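Local coordinates for protein amine oxidase (Emericella nidulans, PDB 3PGB) that probably oxidises primary amines to aldehydes with a copper ion and a topaquinone cofactor formed from one of its own tyrosines, at residues 356-361 / 428-433; 380-385 / 406-411. All coordinates share one frame; numbering follows the deposited sequence.

Overall arrangement
Contacts 1 and 2 lie in the enzyme domain of the copper amine oxidase, the large beta-sandwich that carries copper and topaquinone. Their centres are about 10 Å apart. Along the chain the order is 356-361, 380-385, 406-411, 428-433, so both segments of contact 2 fall between the two segments of contact 1. Contact 1 faces strand 352-359 with strand 426-434. Contact 2 sets strand 374-389 against the loop that follows strand 400-402. The two contacts touch directly: Asp361 O lies 3.0 Å from Phe408 N, probably a hydrogen bond, and Phe432 packs on Pro410. Packing thus continues from the glycosylated strand 426-434 toward the neighbourhood of the copper site.

Contact 1 of 2, residues 356-361 / 428-433; sequences IAFNRD and LNTSFY. With NAG (2-acetamido-2-deoxy-beta-D-glucopyranose), chain H.
Phe358 and Thr430 carry most of this contact. Thr430 lies over one face of the Phe358 ring. Its CB sits 3.6 Å from the centroid of that ring and 10° off the normal, a CH-pi contact. Its methyl CG2 lies nearer the rim, 3.5 Å from Phe358 CD2. Phe358 has CG anti to its backbone N (chi1 -163°), and this carries the ring across to strand 426-434. Thr430 OG1 also lies near the ring, but it is hydrogen-bonded to Ser444 OG. The carbonyl Ser431 O approaches the ring obliquely, 3.7 Å from Phe358 CD1.

Nearer the start of both segments, Ile356 and Leu428 meet by their methyl ends, with CD1 of Ile356 3.5 Å from CD1 of Leu428. The two short strand segments run in roughly the same direction, 32° apart, with axes 7.4 Å apart at the closest. They do not pair as neighbouring strands but meet through side chains within the enzyme domain. Asn429 carries an N-linked sugar, its ND2 bonded to NAG C1, and takes no part in the contact with 356-361. The contact itself is apolar and CH-pi packing, while the threonine hydroxyl has its partner, Ser444, on strand 437-451, which pairs antiparallel with strand 426-434.

Contact 2 of 2, residues 380-385 / 406-411; sequences LGLQEA and YGFGPY
Leu382 meets Phe408 through one methyl, which rests over the middle of the ring. CD2 of Leu382 is 3.5 Å from the centroid of the Phe408 ring and only 9° off its normal. This is a CH-pi contact. The six ring carbons all lie within 4.0 Å of that methyl, CZ of Phe408 being closest to CD2 of Leu382 at 3.5 Å. With chi1 at 180° Leu382 points its CG directly opposite the backbone N, and its CD2 branch reaches out over the ring. The two side chains cross at about a right angle. Leu382 also touches Phe488 of strand 486-492. Phe408 touches Tyr486 of the same strand, and its carbonyl O is hydrogen-bonded to Ser479 OG.

Gln383 turns away from the loop. Its OE1 accepts a hydrogen bond from Ser658 N, and its side chain packs on strand 532-542. That strand pairs antiparallel with strand 374-389 in the beta-sandwich of the enzyme domain and provides the copper ligands His532 and His534. The 380-385 segment therefore lies beside a metal-bearing strand.

Glu384 starts away from the loop too, but its carboxylate folds back. OE1 of Glu384 accepts a hydrogen bond from the backbone N of Ala385, at 3.0 Å and 152°, through its anti lone pair. The other oxygen, OE2, is bonded to Ser404 OG. The carboxylate is thus held at both oxygens.

Ala385 comes to the edge of the Phe408 ring, near its plane, with CB of Ala385 3.5 Å from CZ of Phe408. Ala385 also touches Asp403, the predicted proton acceptor, and shares a backbone hydrogen bond with it. The side chain of Ala385 is about 11 Å from the copper ion.

Contact 1 of 2, residues 356-361 / 428-433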
loop_
_atom_site.group_PDB
_atom_site.type_symbol
_atom_site.label_atom_id
_atom_site.label_comp_id
_atom_site.label_asym_id
_atom_site.label_seq_id
_atom_site.Cartn_x
_atom_site.Cartn_y
_atom_site.Cartn_z
ATOM N N ILE A 356 -2.991 0.542 -25.979
ATOM C CA ILE A 356 -2.935 1.865 -25.372
ATOM C C ILE A 356 -3.863 2.807 -26.137
ATOM O O ILE A 356 -3.887 2.812 -27.368
ATOM C CB ILE A 356 -1.488 2.413 -25.405
ATOM C CG1 ILE A 356 -0.587 1.570 -24.497
ATOM C CG2 ILE A 356 -1.425 3.881 -24.996
ATOM C CD1 ILE A 356 0.893 1.897 -24.652
ATOM N N ALA A 357 -4.644 3.584 -25.395
ATOM C CA ALA A 357 -5.475 4.642 -25.966
ATOM C C ALA A 357 -5.211 5.931 -25.211
ATOM O O ALA A 357 -4.712 5.903 -24.088
ATOM C CB ALA A 357 -6.935 4.269 -25.888
ATOM N N PHE A 358 -5.537 7.061 -25.828
ATOM C CA PHE A 358 -5.235 8.358 -25.232
ATOM C C PHE A 358 -6.141 9.462 -25.764
ATOM O O PHE A 358 -6.226 9.659 -26.972
ATOM C CB PHE A 358 -3.775 8.720 -25.514
ATOM C CG PHE A 358 -3.239 9.813 -24.639
ATOM C CD1 PHE A 358 -3.296 11.135 -25.042
ATOM C CD2 PHE A 358 -2.668 9.514 -23.418
ATOM C CE1 PHE A 358 -2.795 12.147 -24.233
ATOM C CE2 PHE A 358 -2.166 10.515 -22.605
ATOM C CZ PHE A 358 -2.222 11.832 -23.014
ATOM N N ASN A 359 -6.808 10.186 -24.868
ATOM C CA ASN A 359 -7.619 11.337 -25.275
ATOM C C ASN A 359 -7.326 12.598 -24.469
ATOM O O ASN A 359 -6.547 12.571 -23.519
ATOM C CB ASN A 359 -9.120 10.997 -25.265
ATOM C CG ASN A 359 -9.644 10.634 -23.894
ATOM O OD1 ASN A 359 -9.109 11.058 -22.863
ATOM N ND2 ASN A 359 -10.713 9.847 -23.874
ATOM N N ARG A 360 -7.932 13.703 -24.896
ATOM C CA ARG A 360 -7.801 15.010 -24.247
ATOM C C ARG A 360 -8.403 15.019 -22.837
ATOM O O ARG A 360 -7.823 15.583 -21.918
ATOM C CB ARG A 360 -8.423 16.103 -25.158
ATOM C CG ARG A 360 -9.340 17.174 -24.509
ATOM C CD ARG A 360 -8.567 18.203 -23.739
ATOM N NE ARG A 360 -9.255 19.492 -23.573
ATOM C CZ ARG A 360 -10.239 19.744 -22.708
ATOM N NH1 ARG A 360 -10.747 18.798 -21.929
ATOM N NH2 ARG A 360 -10.738 20.968 -22.636
ATOM N N ASP A 361 -9.554 14.382 -22.660
ATOM C CA ASP A 361 -10.280 14.476 -21.390
ATOM C C ASP A 361 -9.570 13.758 -20.245
ATOM O O ASP A 361 -9.295 14.370 -19.211
ATOM C CB ASP A 361 -11.699 13.923 -21.525
ATOM C CG ASP A 361 -12.554 14.710 -22.506
ATOM O OD1 ASP A 361 -12.201 15.867 -22.840
ATOM O OD2 ASP A 361 -13.601 14.159 -22.932
ATOM N N LEU A 428 6.963 6.202 -25.048
ATOM C CA LEU A 428 6.081 6.492 -26.174
ATOM C C LEU A 428 5.669 7.959 -26.160
ATOM O O LEU A 428 5.826 8.654 -25.154
ATOM C CB LEU A 428 4.837 5.607 -26.127
ATOM C CG LEU A 428 5.077 4.106 -26.243
ATOM C CD1 LEU A 428 3.795 3.335 -25.940
ATOM C CD2 LEU A 428 5.613 3.756 -27.632
ATOM N N ASN A 429 5.154 8.419 -27.296
ATOM C CA ASN A 429 4.577 9.754 -27.407
ATOM C C ASN A 429 3.083 9.733 -27.100
ATOM O O ASN A 429 2.437 8.680 -27.119
ATOM C CB ASN A 429 4.759 10.299 -28.826
ATOM C CG ASN A 429 6.178 10.735 -29.120
ATOM O OD1 ASN A 429 7.032 10.777 -28.234
ATOM N ND2 ASN A 429 6.431 11.071 -30.392
ATOM N N THR A 430 2.553 10.913 -26.797
ATOM C CA THR A 430 1.119 11.155 -26.809
ATOM C C THR A 430 0.906 12.529 -27.423
ATOM O O THR A 430 1.779 13.392 -27.335
ATOM C CB THR A 430 0.489 11.119 -25.395
ATOM O OG1 THR A 430 1.164 12.041 -24.524
ATOM C CG2 THR A 430 0.539 9.713 -24.806
ATOM N N SER A 431 -0.240 12.727 -28.061
ATOM C CA SER A 431 -0.582 14.035 -28.616
ATOM C C SER A 431 -1.999 14.429 -28.251
ATOM O O SER A 431 -2.793 13.603 -27.791
ATOM C CB SER A 431 -0.417 14.041 -30.137
ATOM O OG SER A 431 -1.181 13.012 -30.727
ATOM N N PHE A 432 -2.301 15.709 -28.443
ATOM C CA PHE A 432 -3.667 16.196 -28.304
ATOM C C PHE A 432 -3.940 17.355 -29.259
ATOM O O PHE A 432 -3.023 18.061 -29.688
ATOM C CB PHE A 432 -3.944 16.613 -26.862
ATOM C CG PHE A 432 -3.287 17.900 -26.461
ATOM C CD1 PHE A 432 -4.027 19.063 -26.351
ATOM C CD2 PHE A 432 -1.928 17.946 -26.186
ATOM C CE1 PHE A 432 -3.423 20.250 -25.974
ATOM C CE2 PHE A 432 -1.319 19.127 -25.806
ATOM C CZ PHE A 432 -2.068 20.282 -25.704
ATOM N N TYR A 433 -5.213 17.532 -29.587
ATOM C CA TYR A 433 -5.632 18.590 -30.485
ATOM C C TYR A 433 -6.039 19.796 -29.670
ATOM O O TYR A 433 -6.795 19.661 -28.715
ATOM C CB TYR A 433 -6.812 18.130 -31.349
ATOM C CG TYR A 433 -7.428 19.234 -32.182
ATOM C CD1 TYR A 433 -7.046 19.431 -33.501
ATOM C CD2 TYR A 433 -8.388 20.087 -31.646
ATOM C CE1 TYR A 433 -7.609 20.443 -34.270
ATOM C CE2 TYR A 433 -8.950 21.103 -32.405
ATOM C CZ TYR A 433 -8.555 21.275 -33.718
ATOM O OH TYR A 433 -9.110 22.279 -34.474
HETATM C C1 NAG H . 7.686 11.544 -30.932
HETATM C C2 NAG H . 8.387 10.512 -31.808
HETATM C C3 NAG H . 9.621 11.094 -32.509
HETATM C C4 NAG H . 9.319 12.437 -33.169
HETATM C C5 NAG H . 8.610 13.344 -32.174
HETATM C C6 NAG H . 8.220 14.682 -32.795
HETATM C C7 NAG H . 8.719 8.114 -31.496
HETATM C C8 NAG H . 9.104 7.005 -30.556
HETATM N N2 NAG H . 8.740 9.353 -31.005
HETATM O O3 NAG H . 10.050 10.199 -33.507
HETATM O O4 NAG H . 10.510 13.044 -33.630
HETATM O O5 NAG H . 7.440 12.684 -31.731
HETATM O O6 NAG H . 7.232 14.467 -33.778
HETATM O O7 NAG H . 8.402 7.864 -32.659
#

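Contact 2 of 2, residues 380-385 / 406-411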
loop_
_atom_site.group_PDB
_atom_site.type_symbol
_atom_site.label_atom_id
_atom_site.label_comp_id
_atom_site.label_asym_id
_atom_site.label_seq_id
_atom_site.Cartn_x
_atom_site.Cartn_y
_atom_site.Cartn_z
ATOM N N LEU A 380 -10.001 -0.315 -19.254
ATOM C CA LEU A 380 -9.571 0.194 -17.948
ATOM C C LEU A 380 -9.038 1.609 -18.158
ATOM O O LEU A 380 -8.165 1.821 -18.989
ATOM C CB LEU A 380 -8.480 -0.705 -17.359
ATOM C CG LEU A 380 -7.923 -0.421 -15.954
ATOM C CD1 LEU A 380 -9.009 -0.386 -14.889
ATOM C CD2 LEU A 380 -6.869 -1.473 -15.586
ATOM N N GLY A 381 -9.563 2.587 -17.433
ATOM C CA GLY A 381 -9.107 3.962 -17.648
ATOM C C GLY A 381 -9.671 5.005 -16.713
ATOM O O GLY A 381 -10.773 4.858 -16.197
ATOM N N LEU A 382 -8.896 6.061 -16.493
ATOM C CA LEU A 382 -9.351 7.212 -15.711
ATOM C C LEU A 382 -10.613 7.809 -16.339
ATOM O O LEU A 382 -10.738 7.901 -17.564
ATOM C CB LEU A 382 -8.249 8.275 -15.632
ATOM C CG LEU A 382 -8.551 9.558 -14.852
ATOM C CD1 LEU A 382 -9.007 9.258 -13.417
ATOM C CD2 LEU A 382 -7.323 10.471 -14.857
ATOM N N GLN A 383 -11.556 8.186 -15.488
ATOM C CA GLN A 383 -12.827 8.734 -15.938
ATOM C C GLN A 383 -12.994 10.198 -15.556
ATOM O O GLN A 383 -13.498 10.988 -16.352
ATOM C CB GLN A 383 -13.965 7.908 -15.365
ATOM C CG GLN A 383 -14.017 6.516 -15.936
ATOM C CD GLN A 383 -14.391 6.539 -17.382
ATOM O OE1 GLN A 383 -15.518 6.879 -17.722
ATOM N NE2 GLN A 383 -13.442 6.217 -18.253
ATOM N N GLU A 384 -12.576 10.546 -14.338
ATOM C CA GLU A 384 -12.579 11.931 -13.876
ATOM C C GLU A 384 -11.793 12.028 -12.563
ATOM O O GLU A 384 -11.614 11.026 -11.864
ATOM C CB GLU A 384 -14.028 12.409 -13.682
ATOM C CG GLU A 384 -14.209 13.850 -13.232
ATOM C CD GLU A 384 -13.723 14.848 -14.252
ATOM O OE1 GLU A 384 -12.496 15.053 -14.357
ATOM O OE2 GLU A 384 -14.573 15.449 -14.936
ATOM N N ALA A 385 -11.319 13.230 -12.243
ATOM C CA ALA A 385 -10.662 13.492 -10.959
ATOM C C ALA A 385 -11.376 14.630 -10.252
ATOM O O ALA A 385 -11.586 15.693 -10.838
ATOM C CB ALA A 385 -9.196 13.846 -11.166
ATOM N N TYR A 406 -10.353 20.708 -17.769
ATOM C CA TYR A 406 -9.056 21.208 -18.211
ATOM C C TYR A 406 -8.403 20.172 -19.114
ATOM O O TYR A 406 -7.728 20.525 -20.090
ATOM C CB TYR A 406 -8.172 21.534 -17.009
ATOM C CG TYR A 406 -8.784 22.581 -16.106
ATOM C CD1 TYR A 406 -9.471 22.218 -14.953
ATOM C CD2 TYR A 406 -8.707 23.939 -16.427
ATOM C CE1 TYR A 406 -10.050 23.176 -14.133
ATOM C CE2 TYR A 406 -9.278 24.908 -15.608
ATOM C CZ TYR A 406 -9.951 24.522 -14.465
ATOM O OH TYR A 406 -10.530 25.476 -13.646
ATOM N N GLY A 407 -8.633 18.898 -18.781
ATOM C CA GLY A 407 -8.121 17.764 -19.542
ATOM C C GLY A 407 -6.813 17.233 -18.985
ATOM O O GLY A 407 -5.925 18.003 -18.666
ATOM N N PHE A 408 -6.692 15.912 -18.872
ATOM C CA PHE A 408 -5.421 15.271 -18.514
ATOM C C PHE A 408 -4.446 15.197 -19.699
ATOM O O PHE A 408 -3.238 15.341 -19.526
ATOM C CB PHE A 408 -5.671 13.860 -17.961
ATOM C CG PHE A 408 -6.178 13.851 -16.551
ATOM C CD1 PHE A 408 -5.300 13.705 -15.489
ATOM C CD2 PHE A 408 -7.530 14.013 -16.280
ATOM C CE1 PHE A 408 -5.754 13.708 -14.181
ATOM C CE2 PHE A 408 -7.989 14.020 -14.969
ATOM C CZ PHE A 408 -7.091 13.866 -13.921
ATOM N N GLY A 409 -4.976 14.967 -20.897
ATOM C CA GLY A 409 -4.166 14.831 -22.108
ATOM C C GLY A 409 -3.301 16.022 -22.506
ATOM O O GLY A 409 -2.184 15.833 -22.988
ATOM N N PRO A 410 -3.813 17.256 -22.343
ATOM C CA PRO A 410 -3.008 18.436 -22.686
ATOM C C PRO A 410 -1.803 18.667 -21.771
ATOM O O PRO A 410 -0.823 19.300 -22.181
ATOM C CB PRO A 410 -4.003 19.598 -22.535
ATOM C CG PRO A 410 -5.326 18.988 -22.660
ATOM C CD PRO A 410 -5.208 17.625 -22.053
ATOM N N TYR A 411 -1.888 18.179 -20.538
ATOM C CA TYR A 411 -0.840 18.404 -19.550
ATOM C C TYR A 411 -0.099 17.118 -19.197
ATOM O O TYR A 411 0.489 17.014 -18.128
ATOM C CB TYR A 411 -1.441 19.055 -18.305
ATOM C CG TYR A 411 -2.292 20.253 -18.641
ATOM C CD1 TYR A 411 -1.710 21.464 -18.999
ATOM C CD2 TYR A 411 -3.676 20.171 -18.630
ATOM C CE1 TYR A 411 -2.484 22.565 -19.325
ATOM C CE2 TYR A 411 -4.464 21.264 -18.954
ATOM C CZ TYR A 411 -3.859 22.459 -19.299
ATOM O OH TYR A 411 -4.627 23.550 -19.616
#